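Local coordinates for protein MFP2b (Ascaris suum, PDB 2BJR) that enhances the polymerization of major sperm protein that underlies the amoeboid motility of nematode sperm, and carries a bound zinc ion, at residues P15-P21 / G54-C58; A36-N41 / S59-N63; R43-R48 / L130-A134. Numbering follows the deposited sequence.

Interaction 1. Residues P15-P21 / G54-C58; sequences PIGSPFP and GVIEC
Two backbone hydrogen bonds, both made by I56, dock residues 15-21 on the start of strand 55-62: G17 N gives to I56 O at 3.0 Å, and I56 N gives to S18 O at 2.9 Å. The CA atoms of G17 and I56 lie 5.1 Å apart, those of P19 and V55 4.1 Å. A type II beta turn from P15 to S18, closed by S18 N to P15 O at 3.1 Å, presents these groups; G17 sits third, at phi/psi 82/4, where a CB would jam against I16 O. P19 CA adds a CA-H...O contact to G54 O at 3.4 Å. A loop thus lines up beside a strand of the antiparallel six-stranded sheet. Backbone N and O of F20 bond to S268 and R199, tying this loop to the second family repeat. I56 (chi1 m, chi2 t) fills the middle of the contact: its CG1 sits 3.7 Å from the F20 ring centroid, nearly on the normal, a CH-pi contact, while its CD1 reaches P15 O at 3.6 Å and P21 CD at 4.1 Å. V55 CG1 packs 3.3 Å from G17 O; I16 (mt) CD1 meets C58 (p) SG at 3.8 Å.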
loop_
_atom_site.group_PDB
_atom_site.type_symbol
_atom_site.label_atom_id
_atom_site.label_comp_id
_atom_site.label_asym_id
_atom_site.label_seq_id
_atom_site.Cartn_x
_atom_site.Cartn_y
_atom_site.Cartn_z
ATOM N N PRO A 15 -15.510 7.748 5.940
ATOM C CA PRO A 15 -15.822 9.157 5.753
ATOM C C PRO A 15 -14.771 9.821 4.852
ATOM O O PRO A 15 -13.557 9.753 5.120
ATOM C CB PRO A 15 -15.852 9.721 7.181
ATOM C CG PRO A 15 -15.195 8.712 8.010
ATOM C CD PRO A 15 -15.121 7.415 7.317
ATOM N N ILE A 16 -15.249 10.373 3.736
ATOM C CA ILE A 16 -14.359 11.071 2.795
ATOM C C ILE A 16 -13.678 12.211 3.483
ATOM O O ILE A 16 -14.287 12.948 4.264
ATOM C CB ILE A 16 -15.125 11.519 1.533
ATOM C CG1 ILE A 16 -15.668 10.301 0.793
ATOM C CG2 ILE A 16 -14.242 12.366 0.605
ATOM C CD1 ILE A 16 -16.744 10.617 -0.209
ATOM N N GLY A 17 -12.374 12.346 3.277
ATOM C CA GLY A 17 -11.624 13.387 3.935
ATOM C C GLY A 17 -11.168 13.095 5.367
ATOM O O GLY A 17 -10.603 13.944 5.990
ATOM N N SER A 18 -11.424 11.897 5.861
ATOM C CA SER A 18 -10.913 11.426 7.136
ATOM C C SER A 18 -10.011 10.180 6.905
ATOM O O SER A 18 -10.026 9.584 5.852
ATOM C CB SER A 18 -12.073 11.070 8.086
ATOM O OG SER A 18 -12.727 12.247 8.558
ATOM N N PRO A 19 -9.217 9.799 7.883
ATOM C CA PRO A 19 -8.369 8.603 7.721
ATOM C C PRO A 19 -9.106 7.326 7.461
ATOM O O PRO A 19 -10.301 7.191 7.764
ATOM C CB PRO A 19 -7.588 8.544 9.028
ATOM C CG PRO A 19 -7.576 9.914 9.534
ATOM C CD PRO A 19 -8.967 10.469 9.173
ATOM N N PHE A 20 -8.395 6.356 6.856
ATOM C CA PHE A 20 -8.974 5.084 6.539
ATOM C C PHE A 20 -9.361 4.326 7.772
ATOM O O PHE A 20 -8.734 4.474 8.811
ATOM C CB PHE A 20 -8.020 4.182 5.729
ATOM C CG PHE A 20 -7.958 4.521 4.270
ATOM C CD1 PHE A 20 -7.229 5.632 3.844
ATOM C CD2 PHE A 20 -8.618 3.748 3.360
ATOM C CE1 PHE A 20 -7.175 5.939 2.542
ATOM C CE2 PHE A 20 -8.585 4.035 2.053
ATOM C CZ PHE A 20 -7.843 5.149 1.630
ATOM N N PRO A 21 -10.374 3.480 7.636
ATOM C CA PRO A 21 -10.702 2.511 8.690
ATOM C C PRO A 21 -9.587 1.470 8.875
ATOM O O PRO A 21 -8.688 1.334 8.026
ATOM C CB PRO A 21 -11.954 1.838 8.170
ATOM C CG PRO A 21 -11.893 2.063 6.604
ATOM C CD PRO A 21 -11.261 3.360 6.460
ATOM N N GLY A 54 -3.128 11.629 4.214
ATOM C CA GLY A 54 -3.582 10.884 5.358
ATOM C C GLY A 54 -5.061 10.590 5.437
ATOM O O GLY A 54 -5.497 9.933 6.383
ATOM N N VAL A 55 -5.808 11.013 4.429
ATOM C CA VAL A 55 -7.254 10.807 4.392
ATOM C C VAL A 55 -7.750 10.250 3.089
ATOM O O VAL A 55 -7.035 10.250 2.080
ATOM C CB VAL A 55 -8.013 12.165 4.681
ATOM C CG1 VAL A 55 -7.504 12.745 5.986
ATOM C CG2 VAL A 55 -7.832 13.118 3.565
ATOM N N ILE A 56 -8.991 9.753 3.127
ATOM C CA ILE A 56 -9.652 9.113 2.004
ATOM C C ILE A 56 -10.002 10.125 0.906
ATOM O O ILE A 56 -10.669 11.147 1.160
ATOM C CB ILE A 56 -10.978 8.410 2.483
ATOM C CG1 ILE A 56 -10.691 7.263 3.440
ATOM C CG2 ILE A 56 -11.820 7.903 1.302
ATOM C CD1 ILE A 56 -11.990 6.689 4.106
ATOM N N GLU A 57 -9.559 9.818 -0.314
ATOM C CA GLU A 57 -10.139 10.347 -1.539
ATOM C C GLU A 57 -10.643 9.134 -2.287
ATOM O O GLU A 57 -10.253 7.990 -1.993
ATOM C CB GLU A 57 -9.103 11.123 -2.334
ATOM C CG GLU A 57 -8.754 12.473 -1.705
ATOM C CD GLU A 57 -7.921 13.403 -2.585
ATOM O OE1 GLU A 57 -7.768 13.162 -3.787
ATOM O OE2 GLU A 57 -7.408 14.408 -2.070
ATOM N N CYS A 58 -11.562 9.317 -3.224
ATOM C CA CYS A 58 -12.134 8.202 -3.922
ATOM C C CYS A 58 -12.732 8.601 -5.272
ATOM O O CYS A 58 -12.899 9.790 -5.573
ATOM C CB CYS A 58 -13.165 7.491 -3.051
ATOM S SG CYS A 58 -14.440 8.649 -2.434
#

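Interaction 2. Residues A36-N41 / S59-N63; sequences ALWYKN and SFPYN
Strands 34-40 and 55-62 meet although they are not neighbours in their sheet: strand 43-52 runs between them, hydrogen-bonded to both, and no hydrogen bond joins segments 36-41 and 59-63. Residues 36-40 and 59-62 are extended, their N-to-C directions 42° apart (crossing angle -42°), and their axes approach to 8.3 Å; N41 and N63, with positive phi, turn off the strands. In register, W38 CA lies 7.7 Å from F60 CA and K40 CA 9.0 Å from Y62 CA. Side chains on one sheet face bridge this gap. F60 (chi1 m, chi2 82°) reaches back across the intervening strand, so that W38 CB stands 3.6 Å from its ring centroid, 13° off the normal, a CH-pi contact; A36 CB touches F60 CZ at 3.7 Å. W38, F60 and Y62 form an aromatic cluster, a worked case of next-nearest strands of a twisted antiparallel sheet sharing one hydrophobic face. W38 (chi1 t, chi2 66°) turns the edge of its six-membered ring toward the face of Y62 (chi1 t), a T-shaped pair with centroids 5.9 Å apart and planes at 76°; W38 NE1 hydrogen-bonds to L73 O. K40, t at chi1, brings CG to 3.4 Å from Y62 OH.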
loop_
_atom_site.group_PDB
_atom_site.type_symbol
_atom_site.label_atom_id
_atom_site.label_comp_id
_atom_site.label_asym_id
_atom_site.label_seq_id
_atom_site.Cartn_x
_atom_site.Cartn_y
_atom_site.Cartn_z
ATOM N N ALA A 36 -13.374 -0.015 -2.783
ATOM C CA ALA A 36 -14.374 0.894 -2.243
ATOM C C ALA A 36 -15.732 0.662 -2.841
ATOM O O ALA A 36 -15.889 0.041 -3.892
ATOM C CB ALA A 36 -13.983 2.328 -2.423
ATOM N N LEU A 37 -16.713 1.130 -2.096
ATOM C CA LEU A 37 -18.138 0.884 -2.387
ATOM C C LEU A 37 -18.978 2.126 -2.113
ATOM O O LEU A 37 -18.830 2.808 -1.096
ATOM C CB LEU A 37 -18.647 -0.290 -1.531
ATOM C CG LEU A 37 -20.167 -0.583 -1.564
ATOM C CD1 LEU A 37 -20.619 -1.079 -2.962
ATOM C CD2 LEU A 37 -20.451 -1.617 -0.463
ATOM N N TRP A 38 -19.915 2.395 -3.022
ATOM C CA TRP A 38 -20.854 3.516 -2.871
ATOM C C TRP A 38 -22.231 3.067 -3.366
ATOM O O TRP A 38 -22.365 2.044 -4.048
ATOM C CB TRP A 38 -20.329 4.695 -3.699
ATOM C CG TRP A 38 -21.125 6.003 -3.639
ATOM C CD1 TRP A 38 -21.312 6.842 -2.583
ATOM C CD2 TRP A 38 -21.811 6.596 -4.747
ATOM N NE1 TRP A 38 -22.095 7.914 -2.970
ATOM C CE2 TRP A 38 -22.398 7.792 -4.293
ATOM C CE3 TRP A 38 -21.978 6.235 -6.073
ATOM C CZ2 TRP A 38 -23.158 8.622 -5.126
ATOM C CZ3 TRP A 38 -22.723 7.086 -6.910
ATOM C CH2 TRP A 38 -23.280 8.256 -6.424
ATOM N N TYR A 39 -23.240 3.828 -2.968
ATOM C CA TYR A 39 -24.631 3.525 -3.330
ATOM C C TYR A 39 -25.275 4.766 -3.881
ATOM O O TYR A 39 -25.025 5.874 -3.401
ATOM C CB TYR A 39 -25.446 3.068 -2.119
ATOM C CG TYR A 39 -25.103 1.703 -1.643
ATOM C CD1 TYR A 39 -24.017 1.522 -0.835
ATOM C CD2 TYR A 39 -25.875 0.616 -1.942
ATOM C CE1 TYR A 39 -23.706 0.300 -0.355
ATOM C CE2 TYR A 39 -25.573 -0.616 -1.462
ATOM C CZ TYR A 39 -24.458 -0.773 -0.688
ATOM O OH TYR A 39 -24.127 -2.004 -0.167
ATOM N N LYS A 40 -26.086 4.582 -4.900
ATOM C CA LYS A 40 -26.914 5.644 -5.419
ATOM C C LYS A 40 -28.316 5.069 -5.548
ATOM O O LYS A 40 -28.503 4.113 -6.279
ATOM C CB LYS A 40 -26.411 6.058 -6.791
ATOM C CG LYS A 40 -27.221 7.162 -7.451
ATOM C CD LYS A 40 -26.955 8.472 -6.835
ATOM C CE LYS A 40 -27.697 9.593 -7.537
ATOM N NZ LYS A 40 -27.285 10.862 -6.891
ATOM N N ASN A 41 -29.266 5.626 -4.787
ATOM C CA ASN A 41 -30.671 5.205 -4.838
ATOM C C ASN A 41 -30.795 3.690 -4.569
ATOM O O ASN A 41 -31.459 2.995 -5.293
ATOM C CB ASN A 41 -31.269 5.570 -6.220
ATOM C CG ASN A 41 -31.253 7.130 -6.534
ATOM O OD1 ASN A 41 -31.521 7.980 -5.665
ATOM N ND2 ASN A 41 -30.942 7.468 -7.785
ATOM N N SER A 59 -13.005 7.595 -6.082
ATOM C CA SER A 59 -13.497 7.740 -7.450
ATOM C C SER A 59 -14.435 6.619 -7.822
ATOM O O SER A 59 -14.110 5.440 -7.633
ATOM C CB SER A 59 -12.330 7.761 -8.436
ATOM O OG SER A 59 -12.776 7.883 -9.778
ATOM N N PHE A 60 -15.615 6.965 -8.361
ATOM C CA PHE A 60 -16.608 5.992 -8.780
ATOM C C PHE A 60 -17.146 6.443 -10.157
ATOM O O PHE A 60 -17.251 7.643 -10.388
ATOM C CB PHE A 60 -17.789 5.903 -7.794
ATOM C CG PHE A 60 -17.421 5.388 -6.438
ATOM C CD1 PHE A 60 -16.881 6.222 -5.523
ATOM C CD2 PHE A 60 -17.505 4.023 -6.151
ATOM C CE1 PHE A 60 -16.494 5.771 -4.297
ATOM C CE2 PHE A 60 -17.147 3.558 -4.908
ATOM C CZ PHE A 60 -16.625 4.413 -4.001
ATOM N N PRO A 61 -17.415 5.505 -11.047
ATOM C CA PRO A 61 -18.070 5.784 -12.320
ATOM C C PRO A 61 -19.599 5.763 -12.218
ATOM O O PRO A 61 -20.203 4.789 -11.798
ATOM C CB PRO A 61 -17.589 4.654 -13.213
ATOM C CG PRO A 61 -17.201 3.547 -12.300
ATOM C CD PRO A 61 -17.036 4.091 -10.943
ATOM N N TYR A 62 -20.212 6.860 -12.587
ATOM C CA TYR A 62 -21.675 6.974 -12.563
ATOM C C TYR A 62 -22.132 8.050 -13.540
ATOM O O TYR A 62 -21.539 9.114 -13.578
ATOM C CB TYR A 62 -22.112 7.364 -11.182
ATOM C CG TYR A 62 -23.597 7.560 -11.038
ATOM C CD1 TYR A 62 -24.476 6.483 -11.125
ATOM C CD2 TYR A 62 -24.128 8.843 -10.858
ATOM C CE1 TYR A 62 -25.882 6.675 -11.007
ATOM C CE2 TYR A 62 -25.500 9.050 -10.748
ATOM C CZ TYR A 62 -26.368 7.967 -10.828
ATOM O OH TYR A 62 -27.717 8.203 -10.679
ATOM N N ASN A 63 -23.259 7.821 -14.224
ATOM C CA ASN A 63 -23.834 8.845 -15.120
ATOM C C ASN A 63 -22.703 9.249 -16.087
ATOM O O ASN A 63 -22.536 10.459 -16.375
ATOM C CB ASN A 63 -24.364 10.029 -14.278
ATOM C CG ASN A 63 -25.226 11.058 -15.063
ATOM O OD1 ASN A 63 -25.677 10.830 -16.191
ATOM N ND2 ASN A 63 -25.453 12.210 -14.417
#

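Interaction 3. Residues R43-R48 / L130-A134; sequences RPMHGR and LLGYA
This is a buried contact between sheets: residues 43-48, on an inner strand of the six-stranded sheet, lie along residues 130-134, on an inner strand of the four-stranded one. The segments run antiparallel at 169°, their axes 4.9 Å apart, yet no clear direct hydrogen bond links them. G47 and G132 mark the closest register, CA to CA 4.8 Å, flanked by H46 with Y133 (5.1 Å) and R48 with L131 (5.9 Å). One water gives hydrogen bonds to G47 O (2.9 Å) and G132 O (3.0 Å). Y133, chi1 85°, lays its ring face against M45 CB, 4.1 Å from the centroid, a CH-pi contact to this selenomethionine; a second water joins Y133 OH (2.6 Å) and, weakly, R43 NH2 (3.3 Å). R48, chi1 p, brings CD to 3.3 Å from L131 O and a guanidinium face over L130 CD2, while its NH2 hydrogen-bonds to S144 O. Lacking side chains, G47 and G132 let two sheets of the N-terminal Cytosolic motility protein region pack strand on strand.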
loop_
_atom_site.group_PDB
_atom_site.type_symbol
_atom_site.label_atom_id
_atom_site.label_comp_id
_atom_site.label_asym_id
_atom_site.label_seq_id
_atom_site.Cartn_x
_atom_site.Cartn_y
_atom_site.Cartn_z
ATOM N N ARG A 43 -28.644 1.362 -5.101
ATOM C CA ARG A 43 -27.928 0.482 -6.014
ATOM C C ARG A 43 -26.402 0.581 -5.710
ATOM O O ARG A 43 -25.845 1.667 -5.748
ATOM C CB ARG A 43 -28.206 0.890 -7.463
ATOM C CG ARG A 43 -27.434 0.107 -8.513
ATOM C CD ARG A 43 -27.831 0.367 -10.001
ATOM N NE ARG A 43 -26.629 0.623 -10.814
ATOM C CZ ARG A 43 -25.987 1.800 -10.886
ATOM N NH1 ARG A 43 -26.438 2.851 -10.225
ATOM N NH2 ARG A 43 -24.891 1.933 -11.622
ATOM N N PRO A 44 -25.766 -0.541 -5.405
ATOM C CA PRO A 44 -24.331 -0.551 -5.082
ATOM C C PRO A 44 -23.491 -0.446 -6.349
ATOM O O PRO A 44 -23.815 -1.036 -7.383
ATOM C CB PRO A 44 -24.135 -1.951 -4.418
ATOM C CG PRO A 44 -25.193 -2.826 -5.034
ATOM C CD PRO A 44 -26.349 -1.888 -5.307
HETATM N N MSE A 45 -22.392 0.269 -6.243
HETATM C CA MSE A 45 -21.354 0.146 -7.234
HETATM C C MSE A 45 -19.965 0.243 -6.624
HETATM O O MSE A 45 -19.761 1.033 -5.737
HETATM C CB MSE A 45 -21.530 1.228 -8.285
HETATM C CG MSE A 45 -21.445 2.554 -7.757
HETATM SE SE MSE A 45 -22.300 3.876 -9.096
HETATM C CE MSE A 45 -24.152 3.774 -8.298
ATOM N N HIS A 46 -19.025 -0.521 -7.176
ATOM C CA HIS A 46 -17.656 -0.486 -6.644
ATOM C C HIS A 46 -16.777 0.545 -7.358
ATOM O O HIS A 46 -17.086 0.950 -8.486
ATOM C CB HIS A 46 -17.069 -1.901 -6.656
ATOM C CG HIS A 46 -17.748 -2.809 -5.700
ATOM N ND1 HIS A 46 -18.712 -3.693 -6.101
ATOM C CD2 HIS A 46 -17.596 -2.989 -4.365
ATOM C CE1 HIS A 46 -19.169 -4.351 -5.044
ATOM N NE2 HIS A 46 -18.501 -3.955 -3.979
ATOM N N GLY A 47 -15.698 0.953 -6.685
ATOM C CA GLY A 47 -14.797 1.979 -7.146
ATOM C C GLY A 47 -13.529 1.835 -6.324
ATOM O O GLY A 47 -13.220 0.737 -5.805
ATOM N N ARG A 48 -12.832 2.940 -6.177
ATOM C CA ARG A 48 -11.528 2.942 -5.578
ATOM C C ARG A 48 -11.336 4.117 -4.653
ATOM O O ARG A 48 -11.866 5.217 -4.880
ATOM C CB ARG A 48 -10.455 2.836 -6.672
ATOM C CG ARG A 48 -10.340 4.039 -7.573
ATOM C CD ARG A 48 -9.717 3.763 -8.970
ATOM N NE ARG A 48 -9.876 4.937 -9.863
ATOM C CZ ARG A 48 -9.139 6.006 -9.736
ATOM N NH1 ARG A 48 -8.237 6.034 -8.791
ATOM N NH2 ARG A 48 -9.305 7.080 -10.491
ATOM N N LEU A 130 -6.132 0.253 -12.807
ATOM C CA LEU A 130 -7.271 0.943 -12.251
ATOM C C LEU A 130 -8.231 -0.111 -11.736
ATOM O O LEU A 130 -8.425 -1.124 -12.369
ATOM C CB LEU A 130 -8.047 1.778 -13.282
ATOM C CG LEU A 130 -7.583 3.156 -13.712
ATOM C CD1 LEU A 130 -8.538 3.681 -14.773
ATOM C CD2 LEU A 130 -7.381 4.132 -12.557
ATOM N N LEU A 131 -8.820 0.203 -10.607
ATOM C CA LEU A 131 -9.839 -0.616 -9.990
ATOM C C LEU A 131 -11.183 0.014 -10.330
ATOM O O LEU A 131 -11.385 1.227 -10.167
ATOM C CB LEU A 131 -9.551 -0.674 -8.490
ATOM C CG LEU A 131 -10.397 -1.550 -7.631
ATOM C CD1 LEU A 131 -10.242 -3.044 -7.927
ATOM C CD2 LEU A 131 -10.091 -1.184 -6.169
ATOM N N GLY A 132 -12.092 -0.808 -10.818
ATOM C CA GLY A 132 -13.451 -0.376 -11.153
ATOM C C GLY A 132 -14.484 -1.419 -10.741
ATOM O O GLY A 132 -14.229 -2.211 -9.832
ATOM N N TYR A 133 -15.606 -1.463 -11.433
ATOM C CA TYR A 133 -16.630 -2.485 -11.175
ATOM C C TYR A 133 -17.177 -3.066 -12.408
ATOM O O TYR A 133 -17.262 -2.399 -13.442
ATOM C CB TYR A 133 -17.754 -1.999 -10.260
ATOM C CG TYR A 133 -18.893 -1.249 -10.937
ATOM C CD1 TYR A 133 -20.066 -1.913 -11.311
ATOM C CD2 TYR A 133 -18.772 0.097 -11.262
ATOM C CE1 TYR A 133 -21.130 -1.241 -11.960
ATOM C CE2 TYR A 133 -19.845 0.776 -11.926
ATOM C CZ TYR A 133 -21.011 0.080 -12.247
ATOM O OH TYR A 133 -22.040 0.754 -12.880
ATOM N N ALA A 134 -17.558 -4.332 -12.285
ATOM C CA ALA A 134 -18.236 -5.042 -13.343
ATOM C C ALA A 134 -19.696 -5.270 -12.904
ATOM O O ALA A 134 -19.986 -5.492 -11.725
ATOM C CB ALA A 134 -17.568 -6.311 -13.644
HETATM O O HOH W 1 -22.207 3.339 -12.950
HETATM O O HOH W 2 -13.566 -1.881 -6.904
#

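How the interactions relate
Followed from the N terminus, the six segments come in the order 15-21, 36-41, 43-48, 54-58, 59-63, 130-134, and each of the first three meets its counterpart among the last three. All three closures therefore cross pairwise. Interaction 1 returns the loop after strand 10-15 to the beginning of strand 55-62; interaction 2 takes up the rest of that strand and spans strand 43-52. That middle strand links the set: R48 O accepts from S59 N at 2.9 Å, M45 N lies 2.8 Å from W38 O in a probable hydrogen bond, and C58 CB packs 3.2 Å from R48 O. Interaction 3, the longest closure, couples this sheet to the four-stranded sheet.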